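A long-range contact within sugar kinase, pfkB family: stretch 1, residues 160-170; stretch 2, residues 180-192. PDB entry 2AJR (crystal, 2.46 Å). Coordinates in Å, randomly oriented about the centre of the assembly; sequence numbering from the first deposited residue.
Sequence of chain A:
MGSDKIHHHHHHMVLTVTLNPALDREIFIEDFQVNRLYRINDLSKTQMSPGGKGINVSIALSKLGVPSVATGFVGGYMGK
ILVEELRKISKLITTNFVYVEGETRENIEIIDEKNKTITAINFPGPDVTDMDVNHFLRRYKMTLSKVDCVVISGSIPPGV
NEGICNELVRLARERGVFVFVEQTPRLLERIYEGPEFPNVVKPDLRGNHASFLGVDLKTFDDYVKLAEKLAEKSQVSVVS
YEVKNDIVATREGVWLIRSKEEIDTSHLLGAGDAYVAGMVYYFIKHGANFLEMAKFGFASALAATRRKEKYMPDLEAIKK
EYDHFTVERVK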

ATOM      1  N   VAL A 160     -12.316  18.815  -7.437  1.00 38.73           N
ATOM      2  CA  VAL A 160     -12.727  19.915  -6.599  1.00 38.72           C
ATOM      3  C   VAL A 160     -12.042  21.163  -7.098  1.00 39.19           C
ATOM      4  O   VAL A 160     -10.849  21.150  -7.367  1.00 38.15           O
ATOM      5  CB  VAL A 160     -12.315  19.683  -5.162  1.00 38.30           C
ATOM      6  CG1 VAL A 160     -12.522  20.957  -4.336  1.00 40.48           C
ATOM      7  CG2 VAL A 160     -13.063  18.502  -4.580  1.00 37.04           C
ATOM      8  N   ASN A 161     -12.795  22.249  -7.229  1.00 41.38           N
ATOM      9  CA  ASN A 161     -12.206  23.498  -7.668  1.00 41.51           C
ATOM     10  C   ASN A 161     -11.252  24.052  -6.611  1.00 41.84           C
ATOM     11  O   ASN A 161     -11.586  24.121  -5.427  1.00 39.88           O
ATOM     12  CB  ASN A 161     -13.274  24.524  -7.990  1.00 40.72           C
ATOM     13  CG  ASN A 161     -12.707  25.722  -8.714  1.00 42.05           C
ATOM     14  OD1 ASN A 161     -12.012  26.534  -8.125  1.00 42.70           O
ATOM     15  ND2 ASN A 161     -12.990  25.829 -10.003  1.00 44.51           N
ATOM     16  N   GLU A 162     -10.072  24.469  -7.058  1.00 42.89           N
ATOM     17  CA  GLU A 162      -9.066  25.052  -6.176  1.00 44.74           C
ATOM     18  C   GLU A 162      -9.519  26.348  -5.509  1.00 42.35           C
ATOM     19  O   GLU A 162      -8.918  26.774  -4.542  1.00 44.75           O
ATOM     20  CB  GLU A 162      -7.745  25.275  -6.931  1.00 45.82           C
ATOM     21  CG  GLU A 162      -7.123  23.968  -7.463  1.00 50.19           C
ATOM     22  CD  GLU A 162      -5.642  24.080  -7.773  1.00 50.58           C
ATOM     23  OE1 GLU A 162      -4.852  23.275  -7.220  1.00 65.68           O
ATOM     24  OE2 GLU A 162      -5.266  24.963  -8.572  1.00 62.52           O
ATOM     25  N   GLY A 163     -10.574  26.972  -6.013  1.00 40.71           N
ATOM     26  CA  GLY A 163     -11.192  28.112  -5.338  1.00 39.95           C
ATOM     27  C   GLY A 163     -11.930  27.803  -4.041  1.00 39.77           C
ATOM     28  O   GLY A 163     -12.226  28.721  -3.261  1.00 38.87           O
ATOM     29  N   ILE A 164     -12.225  26.525  -3.793  1.00 38.95           N
ATOM     30  CA  ILE A 164     -12.993  26.145  -2.615  1.00 39.09           C
ATOM     31  C   ILE A 164     -12.353  26.646  -1.318  1.00 40.62           C
ATOM     32  O   ILE A 164     -13.060  27.133  -0.438  1.00 41.44           O
ATOM     33  CB  ILE A 164     -13.244  24.614  -2.521  1.00 39.49           C
ATOM     34  CG1 ILE A 164     -14.378  24.342  -1.532  1.00 36.07           C
ATOM     35  CG2 ILE A 164     -11.953  23.848  -2.126  1.00 39.07           C
ATOM     36  CD1 ILE A 164     -14.655  22.895  -1.300  1.00 38.96           C
ATOM     37  N   CYS A 165     -11.031  26.553  -1.205  1.00 41.14           N
ATOM     38  CA  CYS A 165     -10.338  27.033  -0.004  1.00 44.44           C
ATOM     39  C   CYS A 165     -10.576  28.497   0.286  1.00 41.69           C
ATOM     40  O   CYS A 165     -10.626  28.913   1.448  1.00 42.98           O
ATOM     41  CB  CYS A 165      -8.839  26.825  -0.139  1.00 47.23           C
ATOM     42  SG  CYS A 165      -8.434  25.093  -0.244  1.00 68.35           S
ATOM     43  N   ASN A 166     -10.686  29.290  -0.766  1.00 38.50           N
ATOM     44  CA  ASN A 166     -11.030  30.675  -0.595  1.00 36.38           C
ATOM     45  C   ASN A 166     -12.420  30.749   0.033  1.00 34.71           C
ATOM     46  O   ASN A 166     -12.618  31.461   1.006  1.00 31.51           O
ATOM     47  CB  ASN A 166     -10.973  31.409  -1.937  1.00 36.59           C
ATOM     48  CG  ASN A 166     -11.117  32.889  -1.789  1.00 34.22           C
ATOM     49  OD1 ASN A 166     -12.183  33.390  -1.440  1.00 32.14           O
ATOM     50  ND2 ASN A 166     -10.034  33.611  -2.040  1.00 38.64           N
ATOM     51  N   GLU A 167     -13.374  29.986  -0.495  1.00 34.81           N
ATOM     52  CA  GLU A 167     -14.742  30.071   0.013  1.00 35.68           C
ATOM     53  C   GLU A 167     -14.766  29.659   1.477  1.00 35.08           C
ATOM     54  O   GLU A 167     -15.475  30.258   2.269  1.00 35.79           O
ATOM     55  CB  GLU A 167     -15.727  29.228  -0.815  1.00 35.92           C
ATOM     56  CG  GLU A 167     -17.206  29.591  -0.613  1.00 36.19           C
ATOM     57  N   LEU A 168     -13.966  28.662   1.836  1.00 35.70           N
ATOM     58  CA  LEU A 168     -13.956  28.138   3.203  1.00 36.74           C
ATOM     59  C   LEU A 168     -13.437  29.146   4.210  1.00 36.95           C
ATOM     60  O   LEU A 168     -13.967  29.246   5.321  1.00 37.11           O
ATOM     61  CB  LEU A 168     -13.103  26.870   3.293  1.00 36.38           C
ATOM     62  CG  LEU A 168     -13.719  25.673   2.573  1.00 38.85           C
ATOM     63  CD1 LEU A 168     -12.748  24.510   2.550  1.00 29.91           C
ATOM     64  CD2 LEU A 168     -15.041  25.287   3.218  1.00 29.70           C
ATOM     65  N   VAL A 169     -12.383  29.866   3.831  1.00 36.19           N
ATOM     66  CA  VAL A 169     -11.821  30.918   4.679  1.00 35.67           C
ATOM     67  C   VAL A 169     -12.822  32.059   4.794  1.00 36.36           C
ATOM     68  O   VAL A 169     -13.014  32.640   5.866  1.00 35.54           O
ATOM     69  CB  VAL A 169     -10.493  31.457   4.096  1.00 35.65           C
ATOM     70  CG1 VAL A 169     -10.067  32.747   4.793  1.00 36.12           C
ATOM     71  CG2 VAL A 169      -9.393  30.391   4.176  1.00 35.38           C
ATOM     72  N   ARG A 170     -13.467  32.359   3.674  1.00 36.87           N
ATOM     73  CA  ARG A 170     -14.367  33.490   3.589  1.00 38.45           C
ATOM     74  C   ARG A 170     -15.575  33.272   4.491  1.00 37.01           C
ATOM     75  O   ARG A 170     -15.927  34.127   5.298  1.00 37.06           O
ATOM     76  CB  ARG A 170     -14.801  33.698   2.135  1.00 38.04           C
ATOM     77  CG  ARG A 170     -15.281  35.115   1.827  1.00 42.49           C
ATOM     78  CD  ARG A 170     -16.224  35.113   0.637  1.00 44.43           C
ATOM     79  NE  ARG A 170     -17.467  34.425   0.983  1.00 54.70           N
ATOM     80  CZ  ARG A 170     -18.388  34.022   0.114  1.00 58.65           C
ATOM     81  NH1 ARG A 170     -18.233  34.228  -1.190  1.00 67.04           N
ATOM     82  NH2 ARG A 170     -19.478  33.406   0.555  1.00 60.06           N
ATOM     83  N   PHE A 180      -6.936  29.069  10.884  1.00 35.03           N
ATOM     84  CA  PHE A 180      -5.558  28.581  10.630  1.00 34.76           C
ATOM     85  C   PHE A 180      -5.532  27.872   9.276  1.00 34.68           C
ATOM     86  O   PHE A 180      -6.396  27.024   9.027  1.00 34.46           O
ATOM     87  CB  PHE A 180      -5.147  27.524  11.659  1.00 34.43           C
ATOM     88  CG  PHE A 180      -5.081  28.015  13.071  1.00 37.03           C
ATOM     89  CD1 PHE A 180      -6.243  28.192  13.816  1.00 36.92           C
ATOM     90  CD2 PHE A 180      -3.851  28.251  13.680  1.00 39.11           C
ATOM     91  CE1 PHE A 180      -6.182  28.623  15.144  1.00 38.85           C
ATOM     92  CE2 PHE A 180      -3.783  28.676  15.010  1.00 38.71           C
ATOM     93  CZ  PHE A 180      -4.954  28.864  15.741  1.00 33.84           C
ATOM     94  N   VAL A 181      -4.551  28.169   8.421  1.00 35.06           N
ATOM     95  CA  VAL A 181      -4.387  27.406   7.179  1.00 35.32           C
ATOM     96  C   VAL A 181      -2.969  26.886   7.003  1.00 36.17           C
ATOM     97  O   VAL A 181      -2.013  27.623   7.212  1.00 35.82           O
ATOM     98  CB  VAL A 181      -4.758  28.241   5.941  1.00 36.42           C
ATOM     99  CG1 VAL A 181      -4.378  27.491   4.681  1.00 35.03           C
ATOM    100  CG2 VAL A 181      -6.239  28.575   5.937  1.00 32.46           C
ATOM    101  N   GLU A 182      -2.842  25.614   6.623  1.00 38.86           N
ATOM    102  CA  GLU A 182      -1.565  25.047   6.145  1.00 40.92           C
ATOM    103  C   GLU A 182      -1.782  24.396   4.774  1.00 39.31           C
ATOM    104  O   GLU A 182      -2.338  23.313   4.694  1.00 40.99           O
ATOM    105  CB  GLU A 182      -0.956  24.030   7.146  1.00 38.92           C
ATOM    106  CG  GLU A 182       0.419  23.441   6.681  1.00 43.49           C
ATOM    107  CD  GLU A 182       1.014  22.350   7.603  1.00 47.87           C
ATOM    108  OE1 GLU A 182       0.256  21.616   8.287  1.00 64.33           O
ATOM    109  OE2 GLU A 182       2.261  22.230   7.631  1.00 63.71           O
ATOM    110  N   GLN A 183      -1.354  25.048   3.696  1.00 38.81           N
ATOM    111  CA  GLN A 183      -1.536  24.503   2.345  1.00 39.02           C
ATOM    112  C   GLN A 183      -0.397  24.895   1.434  1.00 37.45           C
ATOM    113  O   GLN A 183       0.355  25.795   1.744  1.00 39.32           O
ATOM    114  CB  GLN A 183      -2.862  24.969   1.747  1.00 36.46           C
ATOM    115  CG  GLN A 183      -4.054  24.340   2.454  1.00 43.98           C
ATOM    116  CD  GLN A 183      -5.406  24.613   1.792  1.00 43.34           C
ATOM    117  OE1 GLN A 183      -5.767  25.756   1.536  1.00 44.49           O
ATOM    118  NE2 GLN A 183      -6.174  23.548   1.556  1.00 52.35           N
ATOM    119  N   THR A 184      -0.290  24.216   0.300  1.00 36.96           N
ATOM    120  CA  THR A 184       0.754  24.479  -0.673  1.00 36.58           C
ATOM    121  C   THR A 184       0.530  25.848  -1.339  1.00 38.23           C
ATOM    122  O   THR A 184      -0.587  26.387  -1.318  1.00 38.00           O
ATOM    123  CB  THR A 184       0.820  23.363  -1.753  1.00 36.39           C
ATOM    124  OG1 THR A 184      -0.393  23.361  -2.525  1.00 39.26           O
ATOM    125  CG2 THR A 184       1.036  21.976  -1.100  1.00 25.32           C
ATOM    126  N   PRO A 185       1.600  26.431  -1.905  1.00 38.36           N
ATOM    127  CA  PRO A 185       1.521  27.762  -2.504  1.00 39.53           C
ATOM    128  C   PRO A 185       0.369  27.935  -3.481  1.00 41.09           C
ATOM    129  O   PRO A 185      -0.362  28.926  -3.411  1.00 41.32           O
ATOM    130  CB  PRO A 185       2.858  27.885  -3.229  1.00 39.58           C
ATOM    131  CG  PRO A 185       3.771  27.082  -2.399  1.00 39.93           C
ATOM    132  CD  PRO A 185       2.971  25.898  -1.968  1.00 37.23           C
ATOM    133  N   ARG A 186       0.205  26.965  -4.372  1.00 43.14           N
ATOM    134  CA  ARG A 186      -0.805  27.042  -5.418  1.00 43.37           C
ATOM    135  C   ARG A 186      -2.174  27.239  -4.802  1.00 42.37           C
ATOM    136  O   ARG A 186      -2.910  28.134  -5.185  1.00 43.45           O
ATOM    137  CB  ARG A 186      -0.783  25.772  -6.268  1.00 45.76           C
ATOM    138  CG  ARG A 186      -1.342  25.980  -7.658  1.00 56.77           C
ATOM    139  CD  ARG A 186      -0.567  25.192  -8.720  1.00 66.69           C
ATOM    140  NE  ARG A 186      -1.340  25.073  -9.959  1.00 71.82           N
ATOM    141  CZ  ARG A 186      -2.372  24.238 -10.136  1.00 72.97           C
ATOM    142  NH1 ARG A 186      -2.780  23.423  -9.157  1.00 69.65           N
ATOM    143  NH2 ARG A 186      -3.006  24.219 -11.307  1.00 69.92           N
ATOM    144  N   LEU A 187      -2.507  26.426  -3.812  1.00 40.55           N
ATOM    145  CA  LEU A 187      -3.768  26.618  -3.117  1.00 38.69           C
ATOM    146  C   LEU A 187      -3.800  27.939  -2.314  1.00 38.90           C
ATOM    147  O   LEU A 187      -4.835  28.607  -2.292  1.00 39.88           O
ATOM    148  CB  LEU A 187      -4.108  25.394  -2.245  1.00 37.92           C
ATOM    149  CG  LEU A 187      -4.123  24.034  -2.974  1.00 38.75           C
ATOM    150  CD1 LEU A 187      -4.610  22.892  -2.075  1.00 40.90           C
ATOM    151  CD2 LEU A 187      -4.956  24.067  -4.240  1.00 37.96           C
ATOM    152  N   LEU A 188      -2.691  28.340  -1.692  1.00 36.04           N
ATOM    153  CA  LEU A 188      -2.689  29.581  -0.898  1.00 37.52           C
ATOM    154  C   LEU A 188      -2.848  30.833  -1.759  1.00 38.12           C
ATOM    155  O   LEU A 188      -3.480  31.801  -1.355  1.00 37.01           O
ATOM    156  CB  LEU A 188      -1.405  29.721  -0.065  1.00 38.01           C
ATOM    157  CG  LEU A 188      -1.276  28.841   1.172  1.00 39.01           C
ATOM    158  CD1 LEU A 188       0.020  29.143   1.896  1.00 39.15           C
ATOM    159  CD2 LEU A 188      -2.487  29.059   2.097  1.00 41.46           C
ATOM    160  N   GLU A 189      -2.223  30.818  -2.928  1.00 39.82           N
ATOM    161  CA  GLU A 189      -2.425  31.846  -3.962  1.00 40.96           C
ATOM    162  C   GLU A 189      -3.931  32.112  -4.178  1.00 40.10           C
ATOM    163  O   GLU A 189      -4.405  33.239  -4.303  1.00 39.60           O
ATOM    164  CB  GLU A 189      -1.806  31.340  -5.278  1.00 41.24           C
ATOM    165  CG  GLU A 189      -0.999  32.363  -6.049  1.00 50.99           C
ATOM    166  CD  GLU A 189       0.500  32.209  -5.864  1.00 56.82           C
ATOM    167  OE1 GLU A 189       1.022  31.092  -6.098  1.00 60.81           O
ATOM    168  OE2 GLU A 189       1.155  33.215  -5.513  1.00 54.92           O
ATOM    169  N   ARG A 190      -4.681  31.026  -4.197  1.00 40.28           N
ATOM    170  CA  ARG A 190      -6.103  31.061  -4.482  1.00 39.67           C
ATOM    171  C   ARG A 190      -6.860  31.683  -3.297  1.00 38.19           C
ATOM    172  O   ARG A 190      -7.802  32.456  -3.485  1.00 37.09           O
ATOM    173  CB  ARG A 190      -6.529  29.626  -4.764  1.00 40.47           C
ATOM    174  CG  ARG A 190      -7.399  29.370  -5.929  1.00 42.51           C
ATOM    175  CD  ARG A 190      -7.181  30.226  -7.169  1.00 45.69           C
ATOM    176  NE  ARG A 190      -8.527  30.544  -7.651  1.00 50.99           N
ATOM    177  CZ  ARG A 190      -9.331  29.684  -8.277  1.00 41.88           C
ATOM    178  NH1 ARG A 190      -8.915  28.457  -8.579  1.00 39.03           N
ATOM    179  NH2 ARG A 190     -10.552  30.062  -8.638  1.00 49.27           N
ATOM    180  N   ILE A 191      -6.390  31.386  -2.082  1.00 37.41           N
ATOM    181  CA  ILE A 191      -6.903  32.002  -0.849  1.00 35.63           C
ATOM    182  C   ILE A 191      -6.568  33.494  -0.755  1.00 35.12           C
ATOM    183  O   ILE A 191      -7.424  34.309  -0.418  1.00 36.45           O
ATOM    184  CB  ILE A 191      -6.335  31.292   0.408  1.00 36.18           C
ATOM    185  CG1 ILE A 191      -6.971  29.906   0.566  1.00 36.63           C
ATOM    186  CG2 ILE A 191      -6.535  32.146   1.675  1.00 31.34           C
ATOM    187  CD1 ILE A 191      -6.247  28.993   1.566  1.00 33.04           C
ATOM    188  N   TYR A 192      -5.328  33.854  -1.042  1.00 35.53           N
ATOM    189  CA  TYR A 192      -4.909  35.265  -0.927  1.00 36.35           C
ATOM    190  C   TYR A 192      -5.438  36.156  -2.058  1.00 36.72           C
ATOM    191  O   TYR A 192      -5.238  37.364  -2.015  1.00 36.80           O
ATOM    192  CB  TYR A 192      -3.389  35.401  -0.715  1.00 35.28           C
ATOM    193  CG  TYR A 192      -3.039  35.089   0.719  1.00 36.02           C
ATOM    194  CD1 TYR A 192      -2.861  33.771   1.132  1.00 36.99           C
ATOM    195  CD2 TYR A 192      -2.957  36.087   1.679  1.00 36.18           C
ATOM    196  CE1 TYR A 192      -2.590  33.453   2.455  1.00 38.07           C
ATOM    197  CE2 TYR A 192      -2.674  35.780   3.022  1.00 38.13           C
ATOM    198  CZ  TYR A 192      -2.497  34.453   3.397  1.00 39.58           C
ATOM    199  OH  TYR A 192      -2.218  34.093   4.696  1.00 39.22           O
TER

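The first stretch turns from a loop into a helix that runs through Arg-170, and the second leaves a strand at Glu-182 and enters a helix at Pro-185. The axes of the two helices approach to 8.0 Å, with 51° between their N-to-C directions. The backbones come closest at Asn-166 and Ile-191, whose CA atoms lie 4.3 Å apart, and together the stretches bury 580 Å².

A type I turn from Asn-161 to Ile-164 leads into the first helix. Asn-161 adopts chi1 t, which brings its OD1 back to accept a capping bond from the backbone N of Gly-163 at 2.6 Å. Gly-163 suits this tight corner: a CB there would sit 2.9 Å from Asn-161 OD1 and 3.1 Å from Arg-190 NH2.

The CA-to-CB bond of Glu-162 points toward the second stretch. With chi1 m and chi2 t its chain extends across the gap, and its OE1 forms a salt bridge with Arg-186 NH1 at 2.8 Å. The CA-to-CB bond of Arg-186 points sideways to the first stretch, but its long side chain, with chi2 at 142° between the wells, brings the guanidinium within reach of the carboxylate. The same Glu-162 OE1 lies 3.1 Å from Leu-187 CD2, so the charged group is packed closely against a methyl.

Arg-190 has chi1 at -135°, between wells, and chi2 at 35° (p). Its CG lies 3.3 Å from the backbone O of Glu-162, and one face of the guanidinium is covered by Gly-163 N. The 3.4 Å between Gly-163 N and Arg-190 NH1 is packing rather than bonding, since both atoms are donors.

Farther along, Asn-166 has its CA-to-CB bond sideways, but chi1 t carries the amide to the second helix. Its ND2 donates to the backbone O of Arg-190 at 2.9 Å, although the position of this nitrogen is less certain because of a close atom elsewhere in the model. The O of Ile-191 is also near, 3.2 Å from Asn-166 ND2, but the angle is too poor for a hydrogen bond.

Buried side chains complete the contact. The CA-to-CB bond of Cys-165 points toward the second stretch, and with chi1 m its SG meets Gln-183, whose NE2 donates a weak hydrogen bond to Cys-165 SG at 3.3 Å. Cys-165 CB also packs against Ile-191 CG1 at 3.7 Å. One turn later Val-169, with chi1 t, places its CG2 4.0 Å from Val-181 CG2 and 4.2 Å from Ile-191 CG2, joining strand and helix in one apolar cluster.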